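Local coordinates for protein L-methionine gamma-lyase (Fusobacterium nucleatum subsp. nucleatum, PDB 6LXU) that belongs to the Cys/Met metabolism family of pyridoxal-phosphate-dependent enzymes and carries its cofactor covalently attached to the chain, at residues T182-P193 against P198-S209; D110-M121 against Y155-K165. All coordinates share one frame; numbering follows the deposited sequence. Where two conformers were deposited one is given.

How the contacts relate
Both contacts are built on one mixed sheet, in which strands 183-187 and 151-157 are parallel neighbours, and their centres lie about 13 Å apart. The seam between them is backbone: Ile185 O is 2.8 Å from Leu156 N, and Asp187 N is 3.0 Å from Leu156 O, both probable hydrogen bonds. Beyond the strand ends the loops also pack, with Phe190 CZ 3.5 Å from Asn161 OD1. Contact 1 borders the cofactor: Ser209 OG is hydrogen-bonded to the phosphate of the modified residue LLP at position 212. Contact 2 lies on the other side of strand 183-187 from strand 205-209, and its Tyr114 OH makes a weak hydrogen bond to Arg61 of a second subunit.

Contact 1 (T182-P193 against P198-S209); sequences TLVIVDNTFATP and PLKLGVDIVVHS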
loop_
_atom_site.group_PDB
_atom_site.type_symbol
_atom_site.label_atom_id
_atom_site.label_comp_id
_atom_site.label_asym_id
_atom_site.label_seq_id
_atom_site.Cartn_x
_atom_site.Cartn_y
_atom_site.Cartn_z
ATOM N N THR A 182 -28.440 -2.031 31.729
ATOM C CA THR A 182 -27.850 -3.105 30.919
ATOM C C THR A 182 -27.759 -2.739 29.438
ATOM O O THR A 182 -28.746 -2.315 28.823
ATOM C CB THR A 182 -28.649 -4.402 31.069
ATOM O OG1 THR A 182 -28.754 -4.753 32.458
ATOM C CG2 THR A 182 -28.007 -5.560 30.297
ATOM N N LEU A 183 -26.569 -2.933 28.860
ATOM C CA LEU A 183 -26.355 -2.772 27.419
ATOM C C LEU A 183 -26.342 -4.125 26.740
ATOM O O LEU A 183 -25.752 -5.073 27.253
ATOM C CB LEU A 183 -25.024 -2.078 27.161
ATOM C CG LEU A 183 -24.918 -0.641 27.665
ATOM C CD1 LEU A 183 -23.465 -0.185 27.635
ATOM C CD2 LEU A 183 -25.805 0.291 26.855
ATOM N N VAL A 184 -26.975 -4.197 25.571
ATOM C CA VAL A 184 -26.973 -5.387 24.753
ATOM C C VAL A 184 -25.976 -5.176 23.610
ATOM O O VAL A 184 -26.082 -4.204 22.861
ATOM C CB VAL A 184 -28.378 -5.714 24.197
ATOM C CG1 VAL A 184 -28.336 -7.002 23.382
ATOM C CG2 VAL A 184 -29.392 -5.849 25.326
ATOM N N ILE A 185 -25.020 -6.109 23.507
ATOM C CA ILE A 185 -23.946 -6.052 22.506
ATOM C C ILE A 185 -24.076 -7.301 21.664
ATOM O O ILE A 185 -24.156 -8.396 22.207
ATOM C CB ILE A 185 -22.551 -5.991 23.174
ATOM C CG1 ILE A 185 -22.485 -4.804 24.137
ATOM C CG2 ILE A 185 -21.461 -5.923 22.114
ATOM C CD1 ILE A 185 -21.204 -4.694 24.929
ATOM N N VAL A 186 -24.081 -7.144 20.336
ATOM C CA VAL A 186 -24.182 -8.280 19.421
ATOM C C VAL A 186 -23.013 -8.297 18.449
ATOM O O VAL A 186 -22.738 -7.300 17.787
ATOM C CB VAL A 186 -25.504 -8.253 18.631
ATOM C CG1 VAL A 186 -25.546 -9.336 17.563
ATOM C CG2 VAL A 186 -26.656 -8.416 19.593
ATOM N N ASP A 187 -22.388 -9.458 18.348
ATOM C CA ASP A 187 -21.388 -9.734 17.311
ATOM C C ASP A 187 -22.132 -10.206 16.069
ATOM O O ASP A 187 -22.619 -11.328 16.018
ATOM C CB ASP A 187 -20.394 -10.765 17.844
ATOM C CG ASP A 187 -19.295 -11.116 16.861
ATOM O OD1 ASP A 187 -19.458 -10.830 15.654
ATOM O OD2 ASP A 187 -18.278 -11.707 17.308
ATOM N N ASN A 188 -22.232 -9.301 15.089
ATOM C CA ASN A 188 -22.996 -9.509 13.856
ATOM C C ASN A 188 -22.111 -9.928 12.677
ATOM O O ASN A 188 -22.499 -9.768 11.521
ATOM C CB ASN A 188 -23.769 -8.220 13.520
ATOM C CG ASN A 188 -24.935 -8.435 12.564
ATOM O OD1 ASN A 188 -25.617 -9.459 12.636
ATOM N ND2 ASN A 188 -25.174 -7.459 11.679
ATOM N N THR A 189 -20.938 -10.490 12.977
ATOM C CA THR A 189 -19.959 -10.859 11.948
ATOM C C THR A 189 -20.522 -11.811 10.893
ATOM O O THR A 189 -20.422 -11.550 9.701
ATOM C CB THR A 189 -18.710 -11.485 12.591
ATOM O OG1 THR A 189 -18.068 -10.520 13.434
ATOM C CG2 THR A 189 -17.711 -11.939 11.552
ATOM N N PHE A 190 -21.076 -12.941 11.337
ATOM C CA PHE A 190 -21.509 -13.979 10.397
ATOM C C PHE A 190 -22.652 -13.520 9.513
ATOM O O PHE A 190 -22.692 -13.811 8.321
ATOM C CB PHE A 190 -21.983 -15.233 11.145
ATOM C CG PHE A 190 -20.897 -16.187 11.578
ATOM C CD1 PHE A 190 -19.557 -15.809 11.743
ATOM C CD2 PHE A 190 -21.237 -17.510 11.812
ATOM C CE1 PHE A 190 -18.596 -16.728 12.158
ATOM C CE2 PHE A 190 -20.283 -18.434 12.229
ATOM C CZ PHE A 190 -18.964 -18.040 12.392
ATOM N N ALA A 191 -23.630 -12.841 10.119
ATOM C CA ALA A 191 -24.829 -12.455 9.388
ATOM C C ALA A 191 -24.581 -11.266 8.478
ATOM O O ALA A 191 -25.070 -11.234 7.346
ATOM C CB ALA A 191 -25.962 -12.149 10.350
ATOM N N THR A 192 -23.835 -10.285 8.988
ATOM C CA THR A 192 -23.557 -9.018 8.307
ATOM C C THR A 192 -24.822 -8.167 8.213
ATOM O O THR A 192 -25.936 -8.694 8.334
ATOM C CB THR A 192 -22.965 -9.168 6.876
ATOM O OG1 THR A 192 -24.025 -9.300 5.908
ATOM C CG2 THR A 192 -21.986 -10.326 6.743
ATOM N N PRO A 193 -24.675 -6.865 7.932
ATOM C CA PRO A 193 -25.893 -6.060 7.735
ATOM C C PRO A 193 -26.679 -6.375 6.472
ATOM O O PRO A 193 -27.808 -5.876 6.334
ATOM C CB PRO A 193 -25.386 -4.621 7.741
ATOM C CG PRO A 193 -23.943 -4.720 7.446
ATOM C CD PRO A 193 -23.469 -6.020 8.006
ATOM N N PRO A 198 -29.070 -5.716 13.975
ATOM C CA PRO A 198 -29.474 -5.837 15.372
ATOM C C PRO A 198 -29.976 -4.543 16.010
ATOM O O PRO A 198 -30.850 -4.606 16.905
ATOM C CB PRO A 198 -28.199 -6.356 16.060
ATOM C CG PRO A 198 -27.475 -7.100 14.983
ATOM C CD PRO A 198 -27.724 -6.294 13.750
ATOM N N LEU A 199 -29.465 -3.393 15.598
ATOM C CA LEU A 199 -29.916 -2.141 16.209
ATOM C C LEU A 199 -31.406 -1.910 15.972
ATOM O O LEU A 199 -32.084 -1.325 16.829
ATOM C CB LEU A 199 -29.112 -0.954 15.680
ATOM C CG LEU A 199 -27.600 -1.022 15.938
ATOM C CD1 LEU A 199 -26.924 0.186 15.329
ATOM C CD2 LEU A 199 -27.255 -1.129 17.419
ATOM N N LYS A 200 -31.930 -2.411 14.863
ATOM C CA LYS A 200 -33.364 -2.274 14.569
ATOM C C LYS A 200 -34.224 -3.172 15.445
ATOM O O LYS A 200 -35.459 -3.001 15.476
ATOM C CB LYS A 200 -33.619 -2.539 13.085
ATOM C CG LYS A 200 -32.833 -1.596 12.184
ATOM C CD LYS A 200 -33.178 -1.755 10.716
ATOM C CE LYS A 200 -34.504 -1.097 10.373
ATOM N NZ LYS A 200 -34.699 -1.008 8.907
ATOM N N LEU A 201 -33.601 -4.109 16.163
ATOM C CA LEU A 201 -34.278 -5.038 17.062
ATOM C C LEU A 201 -34.143 -4.643 18.531
ATOM O O LEU A 201 -34.572 -5.390 19.399
ATOM C CB LEU A 201 -33.736 -6.455 16.837
ATOM C CG LEU A 201 -33.814 -6.923 15.378
ATOM C CD1 LEU A 201 -33.182 -8.297 15.251
ATOM C CD2 LEU A 201 -35.239 -6.949 14.844
ATOM N N GLY A 202 -33.552 -3.485 18.802
ATOM C CA GLY A 202 -33.387 -2.979 20.168
ATOM C C GLY A 202 -32.016 -3.194 20.784
ATOM O O GLY A 202 -31.815 -2.853 21.936
ATOM N N VAL A 203 -31.061 -3.742 20.028
ATOM C CA VAL A 203 -29.693 -3.933 20.531
ATOM C C VAL A 203 -29.021 -2.566 20.672
ATOM O O VAL A 203 -29.299 -1.654 19.916
ATOM C CB VAL A 203 -28.939 -4.864 19.561
ATOM C CG1 VAL A 203 -27.438 -4.910 19.818
ATOM C CG2 VAL A 203 -29.564 -6.249 19.613
ATOM N N ASP A 204 -28.135 -2.416 21.663
ATOM C CA ASP A 204 -27.458 -1.144 21.876
ATOM C C ASP A 204 -26.185 -0.957 21.039
ATOM O O ASP A 204 -25.930 0.137 20.580
ATOM C CB ASP A 204 -27.101 -0.986 23.343
ATOM C CG ASP A 204 -28.325 -0.964 24.223
ATOM O OD1 ASP A 204 -29.041 0.059 24.203
ATOM O OD2 ASP A 204 -28.583 -1.965 24.900
ATOM N N ILE A 205 -25.379 -2.024 20.910
ATOM C CA ILE A 205 -24.071 -1.928 20.237
ATOM C C ILE A 205 -23.910 -3.142 19.340
ATOM O O ILE A 205 -24.143 -4.263 19.773
ATOM C CB ILE A 205 -22.907 -1.904 21.259
ATOM C CG1 ILE A 205 -23.083 -0.779 22.293
ATOM C CG2 ILE A 205 -21.565 -1.798 20.529
ATOM C CD1 ILE A 205 -22.116 -0.858 23.459
ATOM N N VAL A 206 -23.478 -2.905 18.097
ATOM C CA VAL A 206 -23.117 -3.966 17.172
ATOM C C VAL A 206 -21.609 -3.949 16.988
ATOM O O VAL A 206 -21.015 -2.884 16.804
ATOM C CB VAL A 206 -23.812 -3.792 15.809
ATOM C CG1 VAL A 206 -23.199 -4.691 14.736
ATOM C CG2 VAL A 206 -25.294 -4.077 15.959
ATOM N N VAL A 207 -21.005 -5.136 17.021
ATOM C CA VAL A 207 -19.580 -5.297 16.740
ATOM C C VAL A 207 -19.409 -6.277 15.576
ATOM O O VAL A 207 -20.211 -7.199 15.363
ATOM C CB VAL A 207 -18.773 -5.731 17.982
ATOM C CG1 VAL A 207 -18.921 -4.721 19.097
ATOM C CG2 VAL A 207 -19.141 -7.126 18.432
ATOM N N HIS A 208 -18.334 -6.047 14.822
ATOM C CA HIS A 208 -17.946 -6.907 13.689
ATOM C C HIS A 208 -16.466 -7.198 13.678
ATOM O O HIS A 208 -15.660 -6.309 13.925
ATOM C CB HIS A 208 -18.190 -6.210 12.345
ATOM C CG HIS A 208 -19.624 -6.067 11.981
ATOM N ND1 HIS A 208 -20.345 -7.094 11.413
ATOM C CD2 HIS A 208 -20.460 -5.008 12.094
ATOM C CE1 HIS A 208 -21.576 -6.657 11.197
ATOM N NE2 HIS A 208 -21.671 -5.401 11.597
ATOM N N SER A 209 -16.132 -8.415 13.264
ATOM C CA SER A 209 -14.845 -8.664 12.637
ATOM C C SER A 209 -14.967 -8.339 11.154
ATOM O O SER A 209 -15.492 -9.138 10.380
ATOM C CB SER A 209 -14.415 -10.106 12.838
ATOM O OG SER A 209 -13.195 -10.327 12.134
HETATM O O HOH W 1 -19.962 -8.819 9.140
#
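Val186 CG2 rests on both methyls of Val203, 3.6 Å from CG1 and from CG2, while its CG1 reaches Pro198 CG. This is the apolar centre of a parallel beta-alpha-beta unit, strand 183-187, helix 192-195, strand 205-209, within the large sheet of a fold type I pyridoxal-phosphate enzyme. With CG1 anti to the backbone N (chi1 173°), Val186 turns CG2 to Val203, and helix 169-176 packs over the same face. On the other face Ile185 and Ile205 lie side by side, CG1 to CD1 at 4.0 Å, and Val207 continues the row; beta-branched residues suit these extended strand positions. Between the faces runs the parallel ladder, Val186 giving its N to Ile205 O (2.9 Å) and taking Val207 N on its O.

At the beginning of strand 205-209, Val184 O accepts from both Asp204 N and Ile205 N. Asp204 repays this with OD2, whose anti lone pair receives Val184 N at 2.8 Å; His177 also binds OD2, and Arg228 forms a salt bridge with OD1. The short side chain of Asp204 thus ties the turn to the neighbouring strand.

Toward the cofactor end, His208 CE1 packs 3.6 Å from Asn188 CB; Glu78 bonds both His208 NE2 and Asn188 ND2, and Gln196 holds Asn188 OD1. Asp187 OD1 closes an Asx turn onto Thr189 N. The hydroxyl of Thr189 completes the edge: OG1 donates to the syn lone pair of Asp187 OD1 at 2.6 Å and accepts Ser209 N at 2.9 Å, almost straight at 173°.

Contact 2 (D110-M121 against Y155-K165); sequences DKTLYGCTFALM and YLETPANPNLK
Glu157 OE1 receives the backbone N of Tyr114 at 2.9 Å, nearly straight (176°), on the syn side and tilted 20° out of the carboxylate plane. Tyr114 is the N-cap of helix 115-125, and the extended side chain of Glu157 carries an acceptor across to the helix start. Beside it the Tyr155 ring packs against the helix, with Thr117 CG2 3.8 Å from CE1. In one of two conformers modelled for each, Met121 CE lies over one ring face, a CH-pi contact 4.0 Å from the centroid, and Leu113 CD2 meets the ring edge; the other conformers may differ.

A water links the polar groups, accepting from Tyr155 OH (2.7 Å) and Thr117 OG1 while donating to Glu157 OE1. Farther out, Lys165, fully extended, brings NZ to the syn lone pair of Asp110 OD2 (2.9 Å) in a salt bridge and forms another with Asp136. Asp110 OD1 takes Thr112 N, 2.7 Å away, closing an Asx turn, and Thr112 OG1 donates to it from above the carboxylate plane.

The contact thus joins the start of helix 115-125 to strand 151-157 and the loop after it; helix 89-100 packs on Thr117 and Tyr155, and strand 183-187 touches Tyr155 and Glu157.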
loop_
_atom_site.group_PDB
_atom_site.type_symbol
_atom_site.label_atom_id
_atom_site.label_comp_id
_atom_site.label_asym_id
_atom_site.label_seq_id
_atom_site.Cartn_x
_atom_site.Cartn_y
_atom_site.Cartn_z
ATOM N N ASP A 110 -23.261 -16.264 26.337
ATOM C CA ASP A 110 -23.454 -17.656 25.963
ATOM C C ASP A 110 -22.133 -18.403 26.064
ATOM O O ASP A 110 -21.073 -17.808 25.932
ATOM C CB ASP A 110 -24.006 -17.716 24.534
ATOM C CG ASP A 110 -24.765 -19.000 24.252
ATOM O OD1 ASP A 110 -24.111 -20.062 24.115
ATOM O OD2 ASP A 110 -26.006 -18.954 24.164
ATOM N N LYS A 111 -22.170 -19.705 26.326
ATOM C CA LYS A 111 -20.946 -20.527 26.135
ATOM C C LYS A 111 -20.523 -20.684 24.655
ATOM O O LYS A 111 -19.334 -20.874 24.357
ATOM C CB LYS A 111 -21.036 -21.888 26.846
ATOM C CG LYS A 111 -22.203 -22.791 26.473
ATOM C CD LYS A 111 -22.404 -23.906 27.502
ATOM C CE LYS A 111 -23.081 -23.430 28.791
ATOM N NZ LYS A 111 -24.550 -23.215 28.624
ATOM N N THR A 112 -21.496 -20.645 23.746
ATOM C CA THR A 112 -21.211 -20.637 22.309
ATOM C C THR A 112 -20.982 -19.214 21.843
ATOM O O THR A 112 -21.890 -18.526 21.336
ATOM C CB THR A 112 -22.339 -21.220 21.460
ATOM O OG1 THR A 112 -23.394 -20.260 21.366
ATOM C CG2 THR A 112 -22.827 -22.554 22.025
ATOM N N LEU A 113 -19.741 -18.796 22.052
ATOM C CA LEU A 113 -19.234 -17.531 21.591
ATOM C C LEU A 113 -17.944 -17.819 20.883
ATOM O O LEU A 113 -17.219 -18.758 21.243
ATOM C CB LEU A 113 -18.855 -16.628 22.749
ATOM C CG LEU A 113 -19.895 -15.959 23.617
ATOM C CD1 LEU A 113 -19.145 -15.047 24.575
ATOM C CD2 LEU A 113 -20.914 -15.197 22.794
ATOM N N TYR A 114 -17.614 -16.942 19.949
ATOM C CA TYR A 114 -16.332 -16.980 19.264
ATOM C C TYR A 114 -15.210 -17.224 20.290
ATOM O O TYR A 114 -15.193 -16.606 21.351
ATOM C CB TYR A 114 -16.131 -15.656 18.536
ATOM C CG TYR A 114 -14.808 -15.565 17.857
ATOM C CD1 TYR A 114 -14.520 -16.353 16.756
ATOM C CD2 TYR A 114 -13.830 -14.693 18.324
ATOM C CE1 TYR A 114 -13.294 -16.279 16.131
ATOM C CE2 TYR A 114 -12.602 -14.625 17.713
ATOM C CZ TYR A 114 -12.341 -15.408 16.614
ATOM O OH TYR A 114 -11.112 -15.328 16.014
ATOM N N GLY A 115 -14.304 -18.148 19.975
ATOM C CA GLY A 115 -13.370 -18.643 20.971
ATOM C C GLY A 115 -12.560 -17.576 21.687
ATOM O O GLY A 115 -12.402 -17.617 22.906
ATOM N N CYS A 116 -12.045 -16.595 20.947
ATOM C CA CYS A 116 -11.240 -15.571 21.596
ATOM C C CYS A 116 -12.094 -14.673 22.477
ATOM O O CYS A 116 -11.613 -14.156 23.486
ATOM C CB CYS A 116 -10.463 -14.740 20.584
ATOM S SG CYS A 116 -9.303 -15.704 19.600
ATOM N N THR A 117 -13.355 -14.459 22.086
ATOM C CA THR A 117 -14.269 -13.717 22.953
ATOM C C THR A 117 -14.551 -14.496 24.236
ATOM O O THR A 117 -14.562 -13.914 25.312
ATOM C CB THR A 117 -15.581 -13.377 22.239
ATOM O OG1 THR A 117 -15.262 -12.753 20.981
ATOM C CG2 THR A 117 -16.435 -12.439 23.087
ATOM N N PHE A 118 -14.785 -15.799 24.094
ATOM C CA PHE A 118 -14.963 -16.634 25.275
ATOM C C PHE A 118 -13.769 -16.509 26.212
ATOM O O PHE A 118 -13.938 -16.367 27.425
ATOM C CB PHE A 118 -15.199 -18.093 24.905
ATOM C CG PHE A 118 -15.445 -18.955 26.104
ATOM C CD1 PHE A 118 -16.712 -19.038 26.666
ATOM C CD2 PHE A 118 -14.395 -19.609 26.725
ATOM C CE1 PHE A 118 -16.932 -19.805 27.808
ATOM C CE2 PHE A 118 -14.605 -20.368 27.870
ATOM C CZ PHE A 118 -15.873 -20.461 28.402
ATOM N N ALA A 119 -12.561 -16.547 25.659
ATOM C CA ALA A 119 -11.358 -16.422 26.468
ATOM C C ALA A 119 -11.259 -15.064 27.153
ATOM O O ALA A 119 -10.916 -14.976 28.339
ATOM C CB ALA A 119 -10.118 -16.681 25.627
ATOM N N LEU A 120 -11.571 -13.989 26.423
ATOM C CA LEU A 120 -11.617 -12.657 27.003
ATOM C C LEU A 120 -12.615 -12.599 28.166
ATOM O O LEU A 120 -12.301 -12.054 29.221
ATOM C CB LEU A 120 -11.992 -11.623 25.932
ATOM C CG LEU A 120 -12.253 -10.200 26.416
ATOM C CD1 LEU A 120 -11.043 -9.628 27.142
ATOM C CD2 LEU A 120 -12.632 -9.331 25.232
ATOM N N MET A 121 -13.792 -13.179 27.963
ATOM C CA MET A 121 -14.834 -13.193 29.003
ATOM C C MET A 121 -14.418 -14.039 30.208
ATOM O O MET A 121 -14.485 -13.579 31.358
ATOM C CB MET A 121 -16.150 -13.748 28.450
ATOM C CG MET A 121 -16.843 -12.884 27.404
ATOM S SD MET A 121 -17.554 -11.370 28.057
ATOM C CE MET A 121 -18.543 -10.900 26.641
ATOM N N TYR A 155 -24.222 -10.048 26.200
ATOM C CA TYR A 155 -23.405 -10.154 24.984
ATOM C C TYR A 155 -23.871 -11.360 24.198
ATOM O O TYR A 155 -23.911 -12.463 24.738
ATOM C CB TYR A 155 -21.930 -10.276 25.363
ATOM C CG TYR A 155 -21.003 -10.253 24.173
ATOM C CD1 TYR A 155 -20.799 -11.380 23.417
ATOM C CD2 TYR A 155 -20.352 -9.087 23.795
ATOM C CE1 TYR A 155 -19.975 -11.368 22.293
ATOM C CE2 TYR A 155 -19.504 -9.056 22.691
ATOM C CZ TYR A 155 -19.320 -10.198 21.940
ATOM O OH TYR A 155 -18.463 -10.151 20.848
ATOM N N LEU A 156 -24.233 -11.140 22.928
ATOM C CA LEU A 156 -24.866 -12.173 22.111
ATOM C C LEU A 156 -24.180 -12.330 20.765
ATOM O O LEU A 156 -23.554 -11.392 20.253
ATOM C CB LEU A 156 -26.340 -11.836 21.863
ATOM C CG LEU A 156 -27.166 -11.534 23.117
ATOM C CD1 LEU A 156 -28.515 -10.958 22.741
ATOM C CD2 LEU A 156 -27.324 -12.770 23.980
ATOM N N GLU A 157 -24.363 -13.490 20.160
ATOM C CA GLU A 157 -23.758 -13.800 18.867
ATOM C C GLU A 157 -24.678 -14.760 18.141
ATOM O O GLU A 157 -25.003 -15.801 18.690
ATOM C CB GLU A 157 -22.384 -14.418 19.125
ATOM C CG GLU A 157 -21.496 -14.576 17.920
ATOM C CD GLU A 157 -20.140 -15.165 18.268
ATOM O OE1 GLU A 157 -19.556 -14.897 19.376
ATOM O OE2 GLU A 157 -19.637 -15.911 17.408
ATOM N N THR A 158 -25.129 -14.426 16.927
ATOM C CA THR A 158 -26.039 -15.291 16.177
ATOM C C THR A 158 -25.946 -14.980 14.689
ATOM O O THR A 158 -25.984 -13.816 14.324
ATOM C CB THR A 158 -27.514 -15.180 16.658
ATOM O OG1 THR A 158 -28.343 -16.064 15.898
ATOM C CG2 THR A 158 -28.055 -13.766 16.602
ATOM N N PRO A 159 -25.842 -15.989 13.825
ATOM C CA PRO A 159 -25.539 -17.384 14.144
ATOM C C PRO A 159 -24.177 -17.520 14.799
ATOM O O PRO A 159 -23.314 -16.668 14.581
ATOM C CB PRO A 159 -25.551 -18.071 12.766
ATOM C CG PRO A 159 -26.263 -17.132 11.854
ATOM C CD PRO A 159 -25.924 -15.770 12.375
ATOM N N ALA A 160 -23.982 -18.572 15.592
ATOM C CA ALA A 160 -22.715 -18.749 16.339
ATOM C C ALA A 160 -22.195 -20.168 16.223
ATOM O O ALA A 160 -23.006 -21.112 16.278
ATOM C CB ALA A 160 -22.916 -18.410 17.806
ATOM N N ASN A 161 -20.856 -20.307 16.122
ATOM C CA ASN A 161 -20.102 -21.594 16.010
ATOM C C ASN A 161 -20.431 -22.507 17.171
ATOM O O ASN A 161 -20.798 -21.994 18.215
ATOM C CB ASN A 161 -18.570 -21.375 16.122
ATOM C CG ASN A 161 -17.961 -20.580 14.976
ATOM O OD1 ASN A 161 -17.965 -21.026 13.815
ATOM N ND2 ASN A 161 -17.330 -19.443 15.313
ATOM N N PRO A 162 -20.276 -23.839 17.055
ATOM C CA PRO A 162 -19.843 -24.577 15.847
ATOM C C PRO A 162 -20.999 -25.207 15.036
ATOM O O PRO A 162 -20.772 -25.834 13.981
ATOM C CB PRO A 162 -18.992 -25.684 16.460
ATOM C CG PRO A 162 -19.700 -26.002 17.749
ATOM C CD PRO A 162 -20.273 -24.708 18.251
ATOM N N ASN A 163 -22.210 -25.047 15.558
ATOM C CA ASN A 163 -23.433 -25.608 15.009
ATOM C C ASN A 163 -24.395 -24.513 14.529
ATOM O O ASN A 163 -25.578 -24.775 14.344
ATOM C CB ASN A 163 -24.130 -26.504 16.066
ATOM C CG ASN A 163 -23.356 -27.786 16.404
ATOM O OD1 ASN A 163 -22.462 -28.227 15.682
ATOM N ND2 ASN A 163 -23.777 -28.444 17.483
ATOM N N LEU A 164 -23.890 -23.299 14.304
ATOM C CA LEU A 164 -24.700 -22.179 13.790
ATOM C C LEU A 164 -25.972 -21.956 14.620
ATOM O O LEU A 164 -27.088 -21.814 14.105
ATOM C CB LEU A 164 -24.980 -22.327 12.292
ATOM C CG LEU A 164 -23.673 -22.307 11.473
ATOM C CD1 LEU A 164 -23.926 -22.634 10.015
ATOM C CD2 LEU A 164 -22.925 -20.986 11.579
ATOM N N LYS A 165 -25.761 -21.911 15.926
ATOM C CA LYS A 165 -26.817 -21.638 16.888
ATOM C C LYS A 165 -27.459 -20.289 16.631
ATOM O O LYS A 165 -26.766 -19.287 16.420
ATOM C CB LYS A 165 -26.231 -21.666 18.295
ATOM C CG LYS A 165 -27.222 -21.450 19.430
ATOM C CD LYS A 165 -26.499 -21.485 20.774
ATOM C CE LYS A 165 -27.437 -21.329 21.940
ATOM N NZ LYS A 165 -26.730 -21.614 23.212
HETATM O O HOH W 2 -24.672 -17.907 21.025
HETATM O O HOH W 3 -17.983 -21.248 19.598
HETATM O O HOH W 4 -17.838 -12.578 19.796
#